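Local coordinates for protein HhaI Restriction Endonuclease (Haemophilus parahaemolyticus, PDB 6UKF) that is a restriction endonuclease that binds double-stranded DNA at its cognate sequence and, as the name implies, cuts it, probably with the help of metal ions, at residues R162-K167 with Y183-L188; P170-A175 with K206-K211. All blocks are in the same frame, centred on the assembly; numbering follows the deposited sequence. Where two conformers were deposited one is given.

Contact 1. Residues R162-K167 with Y183-L188; sequences RHLNSK and YTMRGL. With EDO (1,2-ethanediol), chain M; EDO (1,2-ethanediol), chain H; nucleotides of chain B.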
loop_
_atom_site.group_PDB
_atom_site.type_symbol
_atom_site.label_atom_id
_atom_site.label_comp_id
_atom_site.label_asym_id
_atom_site.label_seq_id
_atom_site.Cartn_x
_atom_site.Cartn_y
_atom_site.Cartn_z
ATOM N N ARG A 162 12.364 -7.731 -6.825
ATOM C CA ARG A 162 12.030 -8.297 -8.124
ATOM C C ARG A 162 12.440 -9.762 -8.124
ATOM O O ARG A 162 13.303 -10.187 -7.352
ATOM C CB ARG A 162 12.700 -7.531 -9.273
ATOM C CG ARG A 162 14.214 -7.424 -9.179
ATOM C CD ARG A 162 14.707 -6.211 -9.942
ATOM N NE ARG A 162 16.159 -6.065 -9.885
ATOM C CZ ARG A 162 17.010 -6.640 -10.731
ATOM N NH1 ARG A 162 16.564 -7.410 -11.715
ATOM N NH2 ARG A 162 18.314 -6.442 -10.595
ATOM N N HIS A 163 11.799 -10.543 -8.987
ATOM C CA HIS A 163 12.124 -11.958 -9.069
ATOM C C HIS A 163 13.550 -12.143 -9.563
ATOM O O HIS A 163 14.028 -11.400 -10.424
ATOM C CB HIS A 163 11.187 -12.661 -10.047
ATOM C CG HIS A 163 9.783 -12.795 -9.555
ATOM N ND1 HIS A 163 8.844 -13.572 -10.198
ATOM C CD2 HIS A 163 9.156 -12.257 -8.482
ATOM C CE1 HIS A 163 7.698 -13.504 -9.544
ATOM N NE2 HIS A 163 7.860 -12.712 -8.500
ATOM N N LEU A 164 14.229 -13.149 -9.019
ATOM C CA LEU A 164 15.463 -13.611 -9.634
ATOM C C LEU A 164 15.211 -13.877 -11.112
ATOM O O LEU A 164 14.167 -14.413 -11.491
ATOM C CB LEU A 164 15.925 -14.899 -8.953
ATOM C CG LEU A 164 17.242 -15.498 -9.448
ATOM C CD1 LEU A 164 18.415 -14.645 -8.989
ATOM C CD2 LEU A 164 17.393 -16.930 -8.966
ATOM N N ASN A 165 16.168 -13.488 -11.948
ATOM C CA ASN A 165 16.054 -13.650 -13.389
ATOM C C ASN A 165 17.282 -14.377 -13.919
ATOM O O ASN A 165 18.271 -14.581 -13.208
ATOM C CB ASN A 165 15.869 -12.299 -14.095
ATOM C CG ASN A 165 16.906 -11.273 -13.683
ATOM O OD1 ASN A 165 18.081 -11.596 -13.500
ATOM N ND2 ASN A 165 16.474 -10.026 -13.531
ATOM N N SER A 166 17.205 -14.776 -15.191
ATOM C CA SER A 166 18.290 -15.546 -15.792
ATOM C C SER A 166 19.599 -14.771 -15.762
ATOM O O SER A 166 20.661 -15.342 -15.486
ATOM C CB SER A 166 17.926 -15.922 -17.227
ATOM O OG SER A 166 16.711 -16.650 -17.271
ATOM N N LYS A 167 19.548 -13.468 -16.048
ATOM C CA LYS A 167 20.767 -12.667 -16.037
ATOM C C LYS A 167 21.446 -12.696 -14.673
ATOM O O LYS A 167 22.679 -12.654 -14.595
ATOM C CB LYS A 167 20.452 -11.227 -16.444
ATOM C CG LYS A 167 21.656 -10.295 -16.430
ATOM C CD LYS A 167 21.266 -8.878 -16.823
ATOM N N TYR A 183 22.580 -26.733 -2.228
ATOM C CA TYR A 183 21.398 -26.424 -3.014
ATOM C C TYR A 183 21.448 -27.112 -4.367
ATOM O O TYR A 183 22.486 -27.607 -4.811
ATOM C CB TYR A 183 21.282 -24.914 -3.240
ATOM C CG TYR A 183 22.310 -24.397 -4.225
ATOM C CD1 TYR A 183 22.020 -24.300 -5.581
ATOM C CD2 TYR A 183 23.580 -24.025 -3.802
ATOM C CE1 TYR A 183 22.962 -23.840 -6.483
ATOM C CE2 TYR A 183 24.527 -23.561 -4.698
ATOM C CZ TYR A 183 24.212 -23.471 -6.035
ATOM O OH TYR A 183 25.151 -23.010 -6.930
ATOM N N THR A 184 20.287 -27.111 -5.018
ATOM C CA THR A 184 20.120 -27.462 -6.416
ATOM C C THR A 184 19.134 -26.463 -7.002
ATOM O O THR A 184 18.157 -26.098 -6.342
ATOM C CB THR A 184 19.528 -28.869 -6.553
ATOM O OG1 THR A 184 20.398 -29.825 -5.932
ATOM C CG2 THR A 184 19.324 -29.239 -8.022
ATOM N N MET A 185 19.388 -26.014 -8.228
ATOM C CA MET A 185 18.494 -25.099 -8.927
ATOM C C MET A 185 17.753 -25.852 -10.021
ATOM O O MET A 185 18.363 -26.617 -10.776
ATOM C CB MET A 185 19.252 -23.951 -9.600
ATOM C CG MET A 185 20.011 -23.018 -8.678
ATOM S SD MET A 185 18.969 -22.035 -7.577
ATOM C CE MET A 185 17.892 -21.176 -8.725
ATOM N N ARG A 186 16.447 -25.627 -10.104
ATOM C CA ARG A 186 15.607 -26.136 -11.182
ATOM C C ARG A 186 15.103 -24.890 -11.906
ATOM O O ARG A 186 14.101 -24.292 -11.507
ATOM C CB ARG A 186 14.459 -26.974 -10.635
ATOM N N GLY A 187 15.808 -24.492 -12.960
ATOM C CA GLY A 187 15.543 -23.188 -13.543
ATOM C C GLY A 187 15.882 -22.104 -12.538
ATOM O O GLY A 187 16.986 -22.060 -11.985
ATOM N N LEU A 188 14.923 -21.217 -12.288
ATOM C CA LEU A 188 15.083 -20.160 -11.300
ATOM C C LEU A 188 14.583 -20.561 -9.919
ATOM O O LEU A 188 14.686 -19.759 -8.984
ATOM C CB LEU A 188 14.358 -18.895 -11.766
ATOM C CG LEU A 188 14.905 -18.307 -13.069
ATOM C CD1 LEU A 188 14.002 -17.200 -13.579
ATOM C CD2 LEU A 188 16.326 -17.797 -12.864
HETATM C C1 EDO M . 8.546 -8.856 -8.639
HETATM O O1 EDO M . 7.435 -9.300 -7.854
HETATM C C2 EDO M . 8.543 -9.555 -9.992
HETATM O O2 EDO M . 9.773 -9.271 -10.669
HETATM C C1 EDO H . 11.760 -16.112 -8.989
HETATM O O1 EDO H . 11.403 -15.318 -7.853
HETATM C C2 EDO H . 11.730 -17.587 -8.600
HETATM O O2 EDO H . 12.796 -17.863 -7.687
ATOM P P DC B 2 16.087 -11.480 -17.845
ATOM O OP1 DC B 2 17.321 -12.284 -17.696
ATOM O OP2 DC B 2 14.830 -11.927 -17.201
ATOM O "O5'" DC B 2 16.412 -9.987 -17.376
ATOM C "C5'" DC B 2 17.519 -9.293 -17.944
ATOM C "C4'" DC B 2 17.516 -7.832 -17.527
ATOM O "O4'" DC B 2 16.370 -7.160 -18.104
ATOM C "C3'" DC B 2 17.432 -7.596 -16.015
ATOM O "O3'" DC B 2 18.564 -6.836 -15.593
ATOM C "C2'" DC B 2 16.107 -6.852 -15.807
ATOM C "C1'" DC B 2 15.855 -6.232 -17.174
ATOM N N1 DC B 2 14.420 -5.982 -17.498
ATOM C C2 DC B 2 14.009 -4.688 -17.858
ATOM O O2 DC B 2 14.843 -3.773 -17.889
ATOM N N3 DC B 2 12.705 -4.476 -18.158
ATOM C C4 DC B 2 11.836 -5.484 -18.115
ATOM N N4 DC B 2 10.561 -5.223 -18.421
ATOM C C5 DC B 2 12.233 -6.807 -17.757
ATOM C C6 DC B 2 13.522 -7.008 -17.463
ATOM P P DC B 3 18.996 -6.790 -14.049
ATOM O OP1 DC B 3 20.469 -6.904 -13.998
ATOM O OP2 DC B 3 18.168 -7.771 -13.316
ATOM O "O5'" DC B 3 18.594 -5.312 -13.597
ATOM C "C5'" DC B 3 19.158 -4.192 -14.276
ATOM C "C4'" DC B 3 18.411 -2.922 -13.923
ATOM O "O4'" DC B 3 17.101 -2.944 -14.542
ATOM C "C3'" DC B 3 18.178 -2.721 -12.422
ATOM O "O3'" DC B 3 18.743 -1.475 -12.015
ATOM C "C2'" DC B 3 16.654 -2.774 -12.257
ATOM C "C1'" DC B 3 16.153 -2.407 -13.649
ATOM N N1 DC B 3 14.812 -2.953 -14.000
ATOM C C2 DC B 3 13.818 -2.088 -14.476
ATOM O O2 DC B 3 14.067 -0.881 -14.586
ATOM N N3 DC B 3 12.604 -2.599 -14.799
ATOM C C4 DC B 3 12.372 -3.906 -14.667
ATOM N N4 DC B 3 11.162 -4.364 -14.998
ATOM C C5 DC B 3 13.374 -4.802 -14.190
ATOM C C6 DC B 3 14.567 -4.288 -13.876
#
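Leu188 puts its isopropyl end against the backbone of Leu164, Asn165 and Ser166, just past strand 162-163. The torsion chi1 of -62° sets its CG beside the backbone N, anti to the carbonyl carbon. Its CD1 sits 3.5 Å from O of Leu164. Its CD2 reaches the next peptide group, 3.7 Å from C of Asn165, and Ser166 N lies a little farther from the same methyl. One leucine touches two successive peptide groups in this way.

Leu164 supplies the other half of the contact. Its CD2 meets CD2 of Leu188 at 4.1 Å, and the two side chains cross obliquely. The same CD2 of Leu164 is near the carbonyl of Leu188, whose O accepts a hydrogen bond from an ethanediol O2 at 3.0 Å. Leu164 also touches Val219 on the neighbouring strand 217-221. Leu164 CD2 comes within 4.3 Å of Met185 CE as well, a contact that is doubtful because Met185 has two conformers.

Asn165 and Lys167 meet the DNA. Asn165 turns away from the leucines. Its OD1 is hydrogen-bonded to Ser168 OG. Its ND2 donates to OP2 of DC3 of chain B, although the place of that oxygen is less sure. Lys167 N donates to OP1 of DC2 of chain B at 3.0 Å, with an N-H...O angle of 150°. His163 N donates to O2 of a second ethanediol.

No hydrogen bond joins the two segments. The contact is apolar, leucine on leucine and methyl on peptide. It joins the hairpin of strands 184-186 and 189-191 to a loop that bonds the DNA backbone. The apolar contact leaves the hydrogen-bonding of Lys167 N and Asn165 ND2 to the phosphates, consistent with a role in holding DNA.

Contact 2. Residues P170-A175 with K206-K211; sequences PDFKQA and KDFLIK. With nucleotides of chain C.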
loop_
_atom_site.group_PDB
_atom_site.type_symbol
_atom_site.label_atom_id
_atom_site.label_comp_id
_atom_site.label_asym_id
_atom_site.label_seq_id
_atom_site.Cartn_x
_atom_site.Cartn_y
_atom_site.Cartn_z
ATOM N N PRO A 170 23.657 -16.654 -12.442
ATOM C CA PRO A 170 25.056 -16.941 -12.072
ATOM C C PRO A 170 25.497 -16.259 -10.787
ATOM O O PRO A 170 26.126 -16.899 -9.934
ATOM C CB PRO A 170 25.845 -16.463 -13.298
ATOM C CG PRO A 170 24.880 -16.539 -14.418
ATOM C CD PRO A 170 23.543 -16.197 -13.838
ATOM N N ASP A 171 25.193 -14.968 -10.625
ATOM C CA ASP A 171 25.566 -14.286 -9.390
ATOM C C ASP A 171 24.910 -14.939 -8.184
ATOM O O ASP A 171 25.522 -15.037 -7.114
ATOM C CB ASP A 171 25.188 -12.806 -9.451
ATOM C CG ASP A 171 26.140 -11.994 -10.303
ATOM O OD1 ASP A 171 25.740 -10.909 -10.771
ATOM O OD2 ASP A 171 27.283 -12.448 -10.515
ATOM N N PHE A 172 23.663 -15.391 -8.330
ATOM C CA PHE A 172 22.988 -16.010 -7.196
ATOM C C PHE A 172 23.615 -17.355 -6.847
ATOM O O PHE A 172 23.838 -17.655 -5.669
ATOM C CB PHE A 172 21.494 -16.167 -7.459
ATOM C CG PHE A 172 20.761 -16.771 -6.303
ATOM C CD1 PHE A 172 20.714 -16.110 -5.089
ATOM C CD2 PHE A 172 20.149 -18.008 -6.414
ATOM C CE1 PHE A 172 20.060 -16.658 -4.006
ATOM C CE2 PHE A 172 19.489 -18.563 -5.333
ATOM C CZ PHE A 172 19.445 -17.887 -4.127
ATOM N N LYS A 173 23.885 -18.190 -7.854
ATOM C CA LYS A 173 24.573 -19.450 -7.591
ATOM C C LYS A 173 25.919 -19.206 -6.921
ATOM O O LYS A 173 26.313 -19.949 -6.015
ATOM C CB LYS A 173 24.761 -20.230 -8.890
ATOM C CG LYS A 173 23.480 -20.821 -9.455
ATOM C CD LYS A 173 23.757 -21.671 -10.691
ATOM C CE LYS A 173 22.472 -22.263 -11.249
ATOM N NZ LYS A 173 22.658 -22.903 -12.575
ATOM N N GLN A 174 26.639 -18.170 -7.355
ATOM C CA GLN A 174 27.933 -17.868 -6.748
ATOM C C GLN A 174 27.770 -17.342 -5.327
ATOM O O GLN A 174 28.603 -17.629 -4.460
ATOM C CB GLN A 174 28.710 -16.898 -7.640
ATOM C CG GLN A 174 29.197 -17.554 -8.928
ATOM C CD GLN A 174 29.859 -16.590 -9.892
ATOM O OE1 GLN A 174 30.334 -15.525 -9.502
ATOM N NE2 GLN A 174 29.895 -16.967 -11.164
ATOM N N ALA A 175 26.696 -16.593 -5.061
ATOM C CA ALA A 175 26.422 -16.162 -3.692
ATOM C C ALA A 175 26.119 -17.355 -2.790
ATOM O O ALA A 175 26.584 -17.410 -1.645
ATOM C CB ALA A 175 25.268 -15.157 -3.669
ATOM N N LYS A 206 24.186 -7.321 -5.461
ATOM C CA LYS A 206 22.784 -7.697 -5.375
ATOM C C LYS A 206 22.533 -8.336 -4.022
ATOM O O LYS A 206 23.277 -9.228 -3.601
ATOM C CB LYS A 206 22.381 -8.654 -6.500
ATOM C CG LYS A 206 22.210 -7.965 -7.849
ATOM C CD LYS A 206 21.515 -8.858 -8.869
ATOM C CE LYS A 206 21.189 -8.086 -10.143
ATOM N NZ LYS A 206 22.403 -7.762 -10.940
ATOM N N ASP A 207 21.497 -7.863 -3.337
ATOM C CA ASP A 207 21.030 -8.464 -2.098
ATOM C C ASP A 207 19.866 -9.380 -2.448
ATOM O O ASP A 207 18.874 -8.932 -3.035
ATOM C CB ASP A 207 20.585 -7.388 -1.109
ATOM C CG ASP A 207 21.698 -6.416 -0.760
ATOM O OD1 ASP A 207 22.809 -6.825 -0.667
ATOM O OD2 ASP A 207 21.377 -5.137 -0.586
ATOM N N PHE A 208 19.996 -10.656 -2.109
ATOM C CA PHE A 208 18.993 -11.657 -2.434
ATOM C C PHE A 208 18.200 -12.005 -1.183
ATOM O O PHE A 208 18.710 -11.933 -0.062
ATOM C CB PHE A 208 19.638 -12.926 -3.003
ATOM C CG PHE A 208 20.422 -12.697 -4.265
ATOM C CD1 PHE A 208 19.782 -12.600 -5.488
ATOM C CD2 PHE A 208 21.801 -12.581 -4.225
ATOM C CE1 PHE A 208 20.503 -12.389 -6.647
ATOM C CE2 PHE A 208 22.527 -12.368 -5.381
ATOM C CZ PHE A 208 21.877 -12.273 -6.593
ATOM N N LEU A 209 16.941 -12.375 -1.389
ATOM C CA LEU A 209 16.066 -12.836 -0.321
ATOM C C LEU A 209 15.437 -14.144 -0.770
ATOM O O LEU A 209 14.966 -14.249 -1.906
ATOM C CB LEU A 209 14.972 -11.806 -0.022
ATOM C CG LEU A 209 13.922 -12.204 1.018
ATOM C CD1 LEU A 209 14.548 -12.385 2.391
ATOM C CD2 LEU A 209 12.814 -11.163 1.063
ATOM N N ILE A 210 15.429 -15.131 0.120
ATOM C CA ILE A 210 14.945 -16.474 -0.182
ATOM C C ILE A 210 13.671 -16.713 0.617
ATOM O O ILE A 210 13.644 -16.498 1.835
ATOM C CB ILE A 210 16.018 -17.529 0.140
ATOM C CG1 ILE A 210 17.290 -17.249 -0.669
ATOM C CG2 ILE A 210 15.499 -18.927 -0.148
ATOM C CD1 ILE A 210 18.500 -18.031 -0.213
ATOM N N LYS A 211 12.616 -17.149 -0.073
ATOM C CA LYS A 211 11.317 -17.395 0.535
ATOM C C LYS A 211 10.808 -18.757 0.094
ATOM O O LYS A 211 10.920 -19.126 -1.080
ATOM C CB LYS A 211 10.288 -16.336 0.117
ATOM C CG LYS A 211 10.697 -14.899 0.405
ATOM C CD LYS A 211 10.590 -14.559 1.888
ATOM C CE LYS A 211 9.211 -14.010 2.246
ATOM N NZ LYS A 211 9.097 -12.545 2.040
ATOM P P DG C 7 9.332 -10.302 -1.103
ATOM O OP1 DG C 7 9.113 -11.705 -0.690
ATOM O OP2 DG C 7 10.454 -9.975 -2.004
ATOM O "O5'" DG C 7 7.973 -9.763 -1.764
ATOM C "C5'" DG C 7 6.719 -10.104 -1.176
ATOM C "C4'" DG C 7 5.568 -9.898 -2.143
ATOM O "O4'" DG C 7 5.258 -8.476 -2.249
ATOM C "C3'" DG C 7 5.804 -10.356 -3.580
ATOM O "O3'" DG C 7 4.557 -10.795 -4.143
ATOM C "C2'" DG C 7 6.372 -9.106 -4.247
ATOM C "C1'" DG C 7 5.614 -7.989 -3.539
ATOM N N9 DG C 7 6.380 -6.766 -3.341
ATOM C C8 DG C 7 7.681 -6.665 -2.916
ATOM N N7 DG C 7 8.095 -5.435 -2.800
ATOM C C5 DG C 7 6.990 -4.671 -3.152
ATOM C C6 DG C 7 6.835 -3.267 -3.213
ATOM O O6 DG C 7 7.669 -2.391 -2.955
ATOM N N1 DG C 7 5.553 -2.907 -3.619
ATOM C C2 DG C 7 4.550 -3.793 -3.927
ATOM N N2 DG C 7 3.379 -3.259 -4.302
ATOM N N3 DG C 7 4.682 -5.109 -3.873
ATOM C C4 DG C 7 5.924 -5.475 -3.479
ATOM P P DC C 6 13.348 -5.442 2.088
ATOM O OP1 DC C 6 14.087 -5.864 3.297
ATOM O OP2 DC C 6 14.095 -4.859 0.952
ATOM O "O5'" DC C 6 12.513 -6.679 1.517
ATOM C "C5'" DC C 6 11.806 -7.528 2.413
ATOM C "C4'" DC C 6 10.468 -7.950 1.845
ATOM O "O4'" DC C 6 9.553 -6.811 1.840
ATOM C "C3'" DC C 6 10.477 -8.453 0.399
ATOM O "O3'" DC C 6 9.474 -9.453 0.251
ATOM C "C2'" DC C 6 10.177 -7.186 -0.393
ATOM C "C1'" DC C 6 9.131 -6.542 0.507
ATOM N N1 DC C 6 8.956 -5.074 0.361
ATOM C C2 DC C 6 7.677 -4.544 0.500
ATOM O O2 DC C 6 6.736 -5.312 0.727
ATOM N N3 DC C 6 7.500 -3.206 0.376
ATOM C C4 DC C 6 8.544 -2.413 0.137
ATOM N N4 DC C 6 8.317 -1.099 0.027
ATOM C C5 DC C 6 9.865 -2.934 0.002
ATOM C C6 DC C 6 10.024 -4.259 0.124
#
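Phe172 and Phe208 form the heart of this contact, as a T-shaped (edge-to-face) pair. The edge of Phe172 is turned toward the face of Phe208, with centroids 5.0 Å apart and planes at 61°. Phe172 CD1 stands over that face, 3.5 Å from Phe208 CG and offset toward the rim. Phe172 CB adds a CH-pi contact over the same ring, 4.2 Å from its centroid.

Aliphatic contacts flank the pair. Ile210 CD1 lies at the edge of the Phe172 ring, 4.0 Å from its CZ. Ala175 CB approaches Phe208 CE2 at 4.3 Å. Val219, Leu190 and Ile201 also touch Phe172.

Charge has a small part. Asp171 OD1 and Lys206 NZ are 4.6 Å apart, beyond a salt bridge. Asp204 brings a second negative charge near Asp171 OD1, which could favour a proton on one. The pull of Lys206 is probably weak.

Leu209 and Lys211 carry the DNA contacts of this strand. Leu209 points away from the helix, and its CD2 packs on the sugar of DC6 of chain C. Lys211 bends at chi2, chi3 and chi4, and its NZ donates to OP1 of DG7 of chain C at 2.9 Å.

The axes of helix segment 170-175 and strand segment 207-211 lie at 75°, 10.2 Å apart at closest approach. This is a helix packed on an antiparallel sheet, the core of a small alpha/beta domain that contacts the DNA.

Overall arrangement
Both contacts lie in the same small domain, with centres about 9 Å apart. Their segments alternate along the chain, so helix 169-179 falls between the two segments of contact 1. Contact 2 is the buried one: aromatic rings seat that helix on the sheet of 207-212. Contact 1 is only partly buried and is aliphatic. It ties the edge of the same sheet to the hairpin of 184-186. Leu164 and Phe172 touch and join the two apolar clusters, while Met185 packs on Lys173. Neither contact has a hydrogen bond between its segments. DNA is met through 162-167 on chain B and through 206-211 on chain C.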